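Local coordinates for histone acetyltransferase HPA2 and related acetyltransferases (Corynebacterium glutamicum ATCC 13032, PDB 2QEC), which probably transfers an acyl group, most likely acetyl from acetyl-CoA, as a member of the GCN5-related N-acetyltransferase (GNAT) family, at residues I17-V22 with K44-F49; E23-D28 with L128-T133. The protein carries 1 engineered substitution. One frame throughout, in Å; residues are numbered along the deposited sequence.

Interaction 1: residues I17-V22 with K44-F49; sequences IVDVLV and KLRALF
R46 reaches across from helix 43-60 to D19 on helix 14-25, spanning the first two long helices of the GNAT fold, which pack with their segment axes 9.5 Å apart and their directions 130° from each other. The salt bridge joins R46 NH1 to D19 OD1 at 2.8 Å, reasonably straight, with the oxygen met nearly along its C-O axis. It is a single-pronged grip: carboxylate and guanidinium planes are turned 72° apart, so the two groups do not face each other as a coplanar pair. R46 starts with CG anti to the backbone N and runs extended until chi3 (-62°), where the bend places NE and turns the chain out of its extended course. The guanidinium then lies over V22, whose CG2 sits beneath the centre of one face, 4.1 Å from R46 CZ, while V18 CG1 comes obliquely to 3.7 Å from R46 NH1. V22 CG2 also presses on the R46 backbone, 3.7 Å from CA, so this one methyl serves both root and tip of the arginine. Below this partly exposed charged layer the contact is buried and apolar. F49, which also meets F31 edge-to-face, takes V22 CG2 at its edge, near the ring plane, and L21 over a face: L21 CB stands 3.8 Å from the ring centroid in a CH-pi contact, offset toward the rim, and 3.7 Å from CD2 of F49.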
ATOM      1  N   ILE A  17     -31.928   4.767   0.207  1.00 41.80           N
ATOM      2  CA  ILE A  17     -30.449   4.715   0.212  1.00 40.28           C
ATOM      3  C   ILE A  17     -29.877   6.005  -0.436  1.00 42.46           C
ATOM      4  O   ILE A  17     -29.012   6.680   0.136  1.00 41.89           O
ATOM      5  CB  ILE A  17     -29.993   3.450  -0.487  1.00 44.34           C
ATOM      6  CG1 ILE A  17     -30.141   2.246   0.450  1.00 48.84           C
ATOM      7  CG2 ILE A  17     -28.549   3.533  -0.916  1.00 40.87           C
ATOM      8  CD1 ILE A  17     -29.933   0.956  -0.205  1.00 50.90           C
ATOM      9  N   VAL A  18     -30.413   6.363  -1.596  1.00 44.61           N
ATOM     10  CA  VAL A  18     -29.988   7.580  -2.314  1.00 43.37           C
ATOM     11  C   VAL A  18     -30.310   8.813  -1.485  1.00 42.12           C
ATOM     12  O   VAL A  18     -29.494   9.718  -1.376  1.00 42.60           O
ATOM     13  CB  VAL A  18     -30.618   7.645  -3.691  1.00 43.01           C
ATOM     14  CG1 VAL A  18     -30.382   9.022  -4.351  1.00 46.45           C
ATOM     15  CG2 VAL A  18     -30.111   6.500  -4.579  1.00 46.71           C
ATOM     16  N   ASP A  19     -31.502   8.862  -0.891  1.00 45.26           N
ATOM     17  CA  ASP A  19     -31.870   9.959   0.013  1.00 44.93           C
ATOM     18  C   ASP A  19     -30.844  10.127   1.113  1.00 43.44           C
ATOM     19  O   ASP A  19     -30.483  11.258   1.474  1.00 42.51           O
ATOM     20  CB  ASP A  19     -33.201   9.725   0.714  1.00 43.08           C
ATOM     21  CG  ASP A  19     -34.393   9.868  -0.196  1.00 47.58           C
ATOM     22  OD1 ASP A  19     -34.278  10.448  -1.298  1.00 49.39           O
ATOM     23  OD2 ASP A  19     -35.450   9.365   0.205  1.00 48.21           O
ATOM     24  N   VAL A  20     -30.415   9.015   1.691  1.00 43.84           N
ATOM     25  CA  VAL A  20     -29.399   9.046   2.782  1.00 40.64           C
ATOM     26  C   VAL A  20     -28.006   9.545   2.313  1.00 43.92           C
ATOM     27  O   VAL A  20     -27.354  10.371   2.971  1.00 43.10           O
ATOM     28  CB  VAL A  20     -29.279   7.669   3.492  1.00 46.75           C
ATOM     29  CG1 VAL A  20     -28.172   7.680   4.481  1.00 39.72           C
ATOM     30  CG2 VAL A  20     -30.601   7.352   4.254  1.00 42.03           C
ATOM     31  N   LEU A  21     -27.555   9.057   1.172  1.00 41.87           N
ATOM     32  CA  LEU A  21     -26.311   9.537   0.576  1.00 40.68           C
ATOM     33  C   LEU A  21     -26.332  11.047   0.295  1.00 43.32           C
ATOM     34  O   LEU A  21     -25.375  11.760   0.565  1.00 45.05           O
ATOM     35  CB  LEU A  21     -26.036   8.749  -0.704  1.00 43.31           C
ATOM     36  CG  LEU A  21     -25.660   7.281  -0.485  1.00 44.66           C
ATOM     37  CD1 LEU A  21     -25.850   6.434  -1.762  1.00 43.56           C
ATOM     38  CD2 LEU A  21     -24.292   7.172   0.042  1.00 44.11           C
ATOM     39  N   VAL A  22     -27.425  11.511  -0.288  1.00 44.48           N
ATOM     40  CA  VAL A  22     -27.577  12.917  -0.636  1.00 44.15           C
ATOM     41  C   VAL A  22     -27.559  13.786   0.626  1.00 47.03           C
ATOM     42  O   VAL A  22     -26.897  14.822   0.655  1.00 47.21           O
ATOM     43  CB  VAL A  22     -28.875  13.146  -1.438  1.00 44.76           C
ATOM     44  CG1 VAL A  22     -29.155  14.639  -1.601  1.00 44.92           C
ATOM     45  CG2 VAL A  22     -28.787  12.452  -2.805  1.00 41.88           C
ATOM     46  N   LYS A  44     -28.100  16.909  -9.291  1.00 38.33           N
ATOM     47  CA  LYS A  44     -27.039  16.263 -10.051  1.00 42.02           C
ATOM     48  C   LYS A  44     -26.294  15.253  -9.150  1.00 38.18           C
ATOM     49  O   LYS A  44     -25.990  14.145  -9.583  1.00 38.63           O
ATOM     50  CB  LYS A  44     -26.083  17.293 -10.648  1.00 43.67           C
ATOM     51  CG  LYS A  44     -26.735  18.165 -11.727  1.00 44.32           C
ATOM     52  CD  LYS A  44     -25.771  19.236 -12.300  1.00 45.96           C
ATOM     53  CE  LYS A  44     -25.596  20.456 -11.381  1.00 48.83           C
ATOM     54  NZ  LYS A  44     -25.018  21.676 -12.104  1.00 43.56           N
ATOM     55  N   LEU A  45     -26.082  15.602  -7.887  1.00 40.56           N
ATOM     56  CA  LEU A  45     -25.473  14.655  -6.923  1.00 40.29           C
ATOM     57  C   LEU A  45     -26.337  13.413  -6.745  1.00 41.53           C
ATOM     58  O   LEU A  45     -25.826  12.285  -6.702  1.00 43.26           O
ATOM     59  CB  LEU A  45     -25.305  15.322  -5.566  1.00 41.67           C
ATOM     60  CG  LEU A  45     -24.707  14.502  -4.397  1.00 40.03           C
ATOM     61  CD1 LEU A  45     -23.344  14.063  -4.754  1.00 42.06           C
ATOM     62  CD2 LEU A  45     -24.659  15.315  -3.147  1.00 41.78           C
ATOM     63  N   ARG A  46     -27.636  13.641  -6.575  1.00 40.49           N
ATOM     64  CA  ARG A  46     -28.629  12.580  -6.547  1.00 38.99           C
ATOM     65  C   ARG A  46     -28.562  11.652  -7.763  1.00 39.66           C
ATOM     66  O   ARG A  46     -28.504  10.433  -7.612  1.00 44.65           O
ATOM     67  CB  ARG A  46     -30.018  13.167  -6.424  1.00 36.50           C
ATOM     68  CG  ARG A  46     -31.088  12.054  -6.350  1.00 44.13           C
ATOM     69  CD  ARG A  46     -32.480  12.618  -6.152  1.00 44.05           C
ATOM     70  NE  ARG A  46     -32.545  13.339  -4.888  1.00 49.49           N
ATOM     71  CZ  ARG A  46     -32.777  12.795  -3.696  1.00 52.80           C
ATOM     72  NH1 ARG A  46     -33.016  11.484  -3.561  1.00 44.93           N
ATOM     73  NH2 ARG A  46     -32.793  13.604  -2.629  1.00 54.11           N
ATOM     74  N   ALA A  47     -28.505  12.230  -8.963  1.00 40.96           N
ATOM     75  CA  ALA A  47     -28.361  11.459 -10.195  1.00 43.43           C
ATOM     76  C   ALA A  47     -27.074  10.635 -10.184  1.00 43.61           C
ATOM     77  O   ALA A  47     -27.085   9.491 -10.613  1.00 45.71           O
ATOM     78  CB  ALA A  47     -28.388  12.377 -11.414  1.00 44.00           C
ATOM     79  N   LEU A  48     -25.994  11.190  -9.649  1.00 43.44           N
ATOM     80  CA  LEU A  48     -24.708  10.469  -9.594  1.00 43.80           C
ATOM     81  C   LEU A  48     -24.818   9.213  -8.753  1.00 43.53           C
ATOM     82  O   LEU A  48     -24.430   8.133  -9.188  1.00 46.05           O
ATOM     83  CB  LEU A  48     -23.581  11.356  -9.039  1.00 42.50           C
ATOM     84  CG  LEU A  48     -22.223  10.638  -8.808  1.00 45.72           C
ATOM     85  CD1 LEU A  48     -21.690  10.047 -10.123  1.00 47.73           C
ATOM     86  CD2 LEU A  48     -21.178  11.502  -8.180  1.00 44.39           C
ATOM     87  N   PHE A  49     -25.313   9.379  -7.531  1.00 42.55           N
ATOM     88  CA  PHE A  49     -25.553   8.258  -6.626  1.00 43.11           C
ATOM     89  C   PHE A  49     -26.525   7.211  -7.198  1.00 46.59           C
ATOM     90  O   PHE A  49     -26.285   6.018  -7.056  1.00 50.49           O
ATOM     91  CB  PHE A  49     -26.045   8.758  -5.257  1.00 43.04           C
ATOM     92  CG  PHE A  49     -24.981   9.438  -4.416  1.00 41.07           C
ATOM     93  CD1 PHE A  49     -23.730   8.871  -4.264  1.00 46.07           C
ATOM     94  CD2 PHE A  49     -25.243  10.615  -3.742  1.00 41.11           C
ATOM     95  CE1 PHE A  49     -22.778   9.465  -3.475  1.00 44.30           C
ATOM     96  CE2 PHE A  49     -24.270  11.219  -2.939  1.00 38.60           C
ATOM     97  CZ  PHE A  49     -23.043  10.635  -2.818  1.00 44.83           C
TER

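Interaction 2: residues E23-D28 with L128-T133. With EDO (1,2-ethanediol), chain D; EDO (1,2-ethanediol), chain G.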
ATOM      1  N   GLU A  23     -28.305  13.383   1.655  1.00 44.10           N
ATOM      2  CA  GLU A  23     -28.357  14.145   2.893  1.00 44.13           C
ATOM      3  C   GLU A  23     -26.977  14.180   3.480  1.00 47.40           C
ATOM      4  O   GLU A  23     -26.527  15.220   3.909  1.00 49.58           O
ATOM      5  CB  GLU A  23     -29.351  13.540   3.885  1.00 46.51           C
ATOM      6  CG  GLU A  23     -29.509  14.357   5.158  1.00 51.12           C
ATOM      7  CD  GLU A  23     -30.172  13.589   6.270  1.00 62.88           C
ATOM      8  OE1 GLU A  23     -29.488  12.751   6.880  1.00 63.11           O
ATOM      9  OE2 GLU A  23     -31.360  13.834   6.556  1.00 64.65           O
ATOM     10  N   ALA A  24     -26.274  13.056   3.474  1.00 45.54           N
ATOM     11  CA  ALA A  24     -24.971  13.017   4.084  1.00 45.79           C
ATOM     12  C   ALA A  24     -23.982  13.907   3.298  1.00 46.93           C
ATOM     13  O   ALA A  24     -23.164  14.598   3.878  1.00 48.51           O
ATOM     14  CB  ALA A  24     -24.462  11.588   4.171  1.00 45.88           C
ATOM     15  N   PHE A  25     -24.063  13.901   1.975  1.00 46.44           N
ATOM     16  CA  PHE A  25     -22.967  14.456   1.176  1.00 44.82           C
ATOM     17  C   PHE A  25     -23.324  15.748   0.435  1.00 43.88           C
ATOM     18  O   PHE A  25     -22.526  16.229  -0.344  1.00 45.79           O
ATOM     19  CB  PHE A  25     -22.428  13.380   0.240  1.00 42.24           C
ATOM     20  CG  PHE A  25     -21.798  12.213   0.971  1.00 50.47           C
ATOM     21  CD1 PHE A  25     -20.777  12.424   1.902  1.00 53.47           C
ATOM     22  CD2 PHE A  25     -22.235  10.919   0.757  1.00 44.46           C
ATOM     23  CE1 PHE A  25     -20.228  11.368   2.598  1.00 58.19           C
ATOM     24  CE2 PHE A  25     -21.689   9.864   1.454  1.00 46.48           C
ATOM     25  CZ  PHE A  25     -20.691  10.073   2.369  1.00 49.28           C
ATOM     26  N   ALA A  26     -24.505  16.305   0.696  1.00 45.26           N
ATOM     27  CA  ALA A  26     -24.985  17.470  -0.015  1.00 46.44           C
ATOM     28  C   ALA A  26     -24.013  18.640   0.064  1.00 49.03           C
ATOM     29  O   ALA A  26     -23.954  19.453  -0.856  1.00 48.72           O
ATOM     30  CB  ALA A  26     -26.350  17.897   0.514  1.00 48.35           C
ATOM     31  N   ASN A  27     -23.265  18.741   1.161  1.00 49.10           N
ATOM     32  CA  ASN A  27     -22.351  19.868   1.343  1.00 53.03           C
ATOM     33  C   ASN A  27     -20.933  19.446   1.510  1.00 52.99           C
ATOM     34  O   ASN A  27     -20.123  20.240   1.947  1.00 54.18           O
ATOM     35  CB  ASN A  27     -22.768  20.724   2.538  1.00 54.99           C
ATOM     36  CG  ASN A  27     -24.086  21.402   2.306  1.00 61.00           C
ATOM     37  OD1 ASN A  27     -25.094  21.049   2.917  1.00 72.69           O
ATOM     38  ND2 ASN A  27     -24.103  22.358   1.377  1.00 70.66           N
ATOM     39  N   ASP A  28     -20.633  18.217   1.121  1.00 49.34           N
ATOM     40  CA  ASP A  28     -19.301  17.675   1.267  1.00 49.08           C
ATOM     41  C   ASP A  28     -18.379  18.026   0.094  1.00 51.15           C
ATOM     42  O   ASP A  28     -18.608  17.561  -1.010  1.00 50.48           O
ATOM     43  CB  ASP A  28     -19.404  16.162   1.376  1.00 49.36           C
ATOM     44  CG  ASP A  28     -18.130  15.523   1.870  1.00 54.10           C
ATOM     45  OD1 ASP A  28     -17.047  15.911   1.422  1.00 58.90           O
ATOM     46  OD2 ASP A  28     -18.226  14.613   2.711  1.00 56.40           O
ATOM     47  N   LEU A 128     -13.832   0.411   0.451  1.00 40.29           N
ATOM     48  CA  LEU A 128     -14.935   1.122   1.072  1.00 40.13           C
ATOM     49  C   LEU A 128     -15.014   2.494   0.454  1.00 38.74           C
ATOM     50  O   LEU A 128     -14.185   3.358   0.769  1.00 39.64           O
ATOM     51  CB  LEU A 128     -14.725   1.209   2.578  1.00 41.02           C
ATOM     52  CG  LEU A 128     -15.815   2.026   3.286  1.00 41.69           C
ATOM     53  CD1 LEU A 128     -17.196   1.472   2.960  1.00 42.87           C
ATOM     54  CD2 LEU A 128     -15.520   2.050   4.765  1.00 42.31           C
ATOM     55  N   TYR A 129     -16.005   2.673  -0.426  1.00 37.04           N
ATOM     56  CA  TYR A 129     -16.199   3.877  -1.236  1.00 37.69           C
ATOM     57  C   TYR A 129     -16.800   4.963  -0.398  1.00 42.42           C
ATOM     58  O   TYR A 129     -16.281   6.102  -0.328  1.00 36.47           O
ATOM     59  CB  TYR A 129     -17.035   3.582  -2.489  1.00 40.14           C
ATOM     60  CG  TYR A 129     -17.642   4.785  -3.195  1.00 42.65           C
ATOM     61  CD1 TYR A 129     -16.862   5.874  -3.601  1.00 46.70           C
ATOM     62  CD2 TYR A 129     -18.995   4.850  -3.460  1.00 41.19           C
ATOM     63  CE1 TYR A 129     -17.458   6.995  -4.252  1.00 38.61           C
ATOM     64  CE2 TYR A 129     -19.554   5.942  -4.094  1.00 39.59           C
ATOM     65  CZ  TYR A 129     -18.769   7.013  -4.479  1.00 42.23           C
ATOM     66  OH  TYR A 129     -19.365   8.088  -5.124  1.00 43.38           O
ATOM     67  N   THR A 130     -17.906   4.642   0.268  1.00 42.83           N
ATOM     68  CA  THR A 130     -18.557   5.623   1.056  1.00 44.88           C
ATOM     69  C   THR A 130     -19.328   4.965   2.208  1.00 45.61           C
ATOM     70  O   THR A 130     -19.838   3.830   2.077  1.00 39.22           O
ATOM     71  CB  THR A 130     -19.442   6.501   0.141  1.00 49.23           C
ATOM     72  OG1 THR A 130     -19.715   7.739   0.785  1.00 61.88           O
ATOM     73  CG2 THR A 130     -20.712   5.793  -0.236  1.00 44.18           C
ATOM     74  N   VAL A 131     -19.378   5.688   3.322  1.00 45.56           N
ATOM     75  CA  VAL A 131     -20.215   5.349   4.474  1.00 45.00           C
ATOM     76  C   VAL A 131     -20.951   6.596   4.886  1.00 44.02           C
ATOM     77  O   VAL A 131     -20.364   7.655   5.085  1.00 39.75           O
ATOM     78  CB  VAL A 131     -19.372   4.661   5.626  1.00 49.35           C
ATOM     79  CG1 VAL A 131     -18.194   5.494   6.014  1.00 57.61           C
ATOM     80  CG2 VAL A 131     -20.234   4.397   6.874  1.00 55.17           C
ATOM     81  N   ALA A 132     -22.285   6.518   4.941  1.00 37.62           N
ATOM     82  CA  ALA A 132     -23.088   7.638   5.230  1.00 38.81           C
ATOM     83  C   ALA A 132     -24.085   7.288   6.303  1.00 39.86           C
ATOM     84  O   ALA A 132     -24.619   6.171   6.311  1.00 38.04           O
ATOM     85  CB  ALA A 132     -23.827   8.061   3.960  1.00 40.92           C
ATOM     86  N   THR A 133     -24.320   8.251   7.181  1.00 38.61           N
ATOM     87  CA  THR A 133     -25.229   8.161   8.327  1.00 40.36           C
ATOM     88  C   THR A 133     -26.264   9.247   8.180  1.00 43.01           C
ATOM     89  O   THR A 133     -25.911  10.388   7.869  1.00 43.79           O
ATOM     90  CB  THR A 133     -24.455   8.427   9.653  1.00 41.49           C
ATOM     91  OG1 THR A 133     -23.486   7.385   9.833  1.00 44.49           O
ATOM     92  CG2 THR A 133     -25.359   8.459  10.878  1.00 44.99           C
TER
HETATM   93  C1  EDO D 206     -14.953   6.123   4.312  1.00 61.45           C
HETATM   94  O1  EDO D 206     -13.670   6.589   3.896  1.00 58.17           O
HETATM   95  C2  EDO D 206     -15.974   6.322   3.192  1.00 60.46           C
HETATM   96  O2  EDO D 206     -16.892   7.414   3.463  1.00 59.81           O
HETATM   97  C1  EDO G 209     -19.124   6.863   9.823  1.00 69.96           C
HETATM   98  O1  EDO G 209     -17.725   6.500   9.800  1.00 74.78           O
HETATM   99  C2  EDO G 209     -19.498   8.009   8.866  1.00 73.69           C
HETATM  100  O2  EDO G 209     -20.929   8.105   8.653  1.00 59.81           O
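T130 OG1 lies unusually close to the F25 ring, 3.0 Å from both CE2 and CZ of F25, so the hydroxyl sits against one bond of the ring in a tight, oblique approach. The two side chains slide past each other in opposite directions. T130 puts OG1 anti to its backbone N (chi1 -159°) and leaves CG2 in the crowded position. Beside the hydroxyl, A132 CB packs 3.8 Å from F25 CE2 and 3.6 Å from A24 CB, a close methyl-to-methyl meeting that brings the end of helix 14-25 down onto strand 126-133. A24 CB also stands over the centre of its neighbour F25's ring, and that ring meets F31 and F49 as well. F25 to D28 form a type I turn, and D28, at the N-cap, caps T30 N with OD1; E23 OE1 accepts a hydrogen bond from S135 N, just beyond the strand.

V131 and T133 turn their CB away from the helix. Two ethanediol molecules, probably from the crystallisation liquor, bind along the strand. V131 N gives a weak hydrogen bond to O2 of the chain D molecule at 3.0 Å, and T133 OG1 shares one of 2.9 Å with O2 of the chain G molecule. Y129 and T130 both face L78, forming a classic beta bulge. A bulge in this central strand is a GNAT hallmark; the weak bond from V131 N to a diol is consistent with the place where relatives hold acetyl-CoA.

How the interactions relate
The two contacts sit side by side, their centres about 9 Å apart, and both use helix 14-25: interaction 1 its middle turns, interaction 2 its C-terminal end. Along the chain their segments alternate: 17-22, 23-28, 44-49, then 128-133. Helix 14-25 is thereby held against helix 43-60 and against strand 126-133, in the middle of the seven-stranded mixed sheet. The two contacts touch directly: F49 CZ lies 3.7 Å from F25 CD2 between the helices, and L21 CD2 is 3.8 Å from T130 CG2 against the sheet. The apolar core between the helices thus runs on into the helix-sheet interface, connecting the helical layer to the bulged strand that in relatives lines the cofactor site.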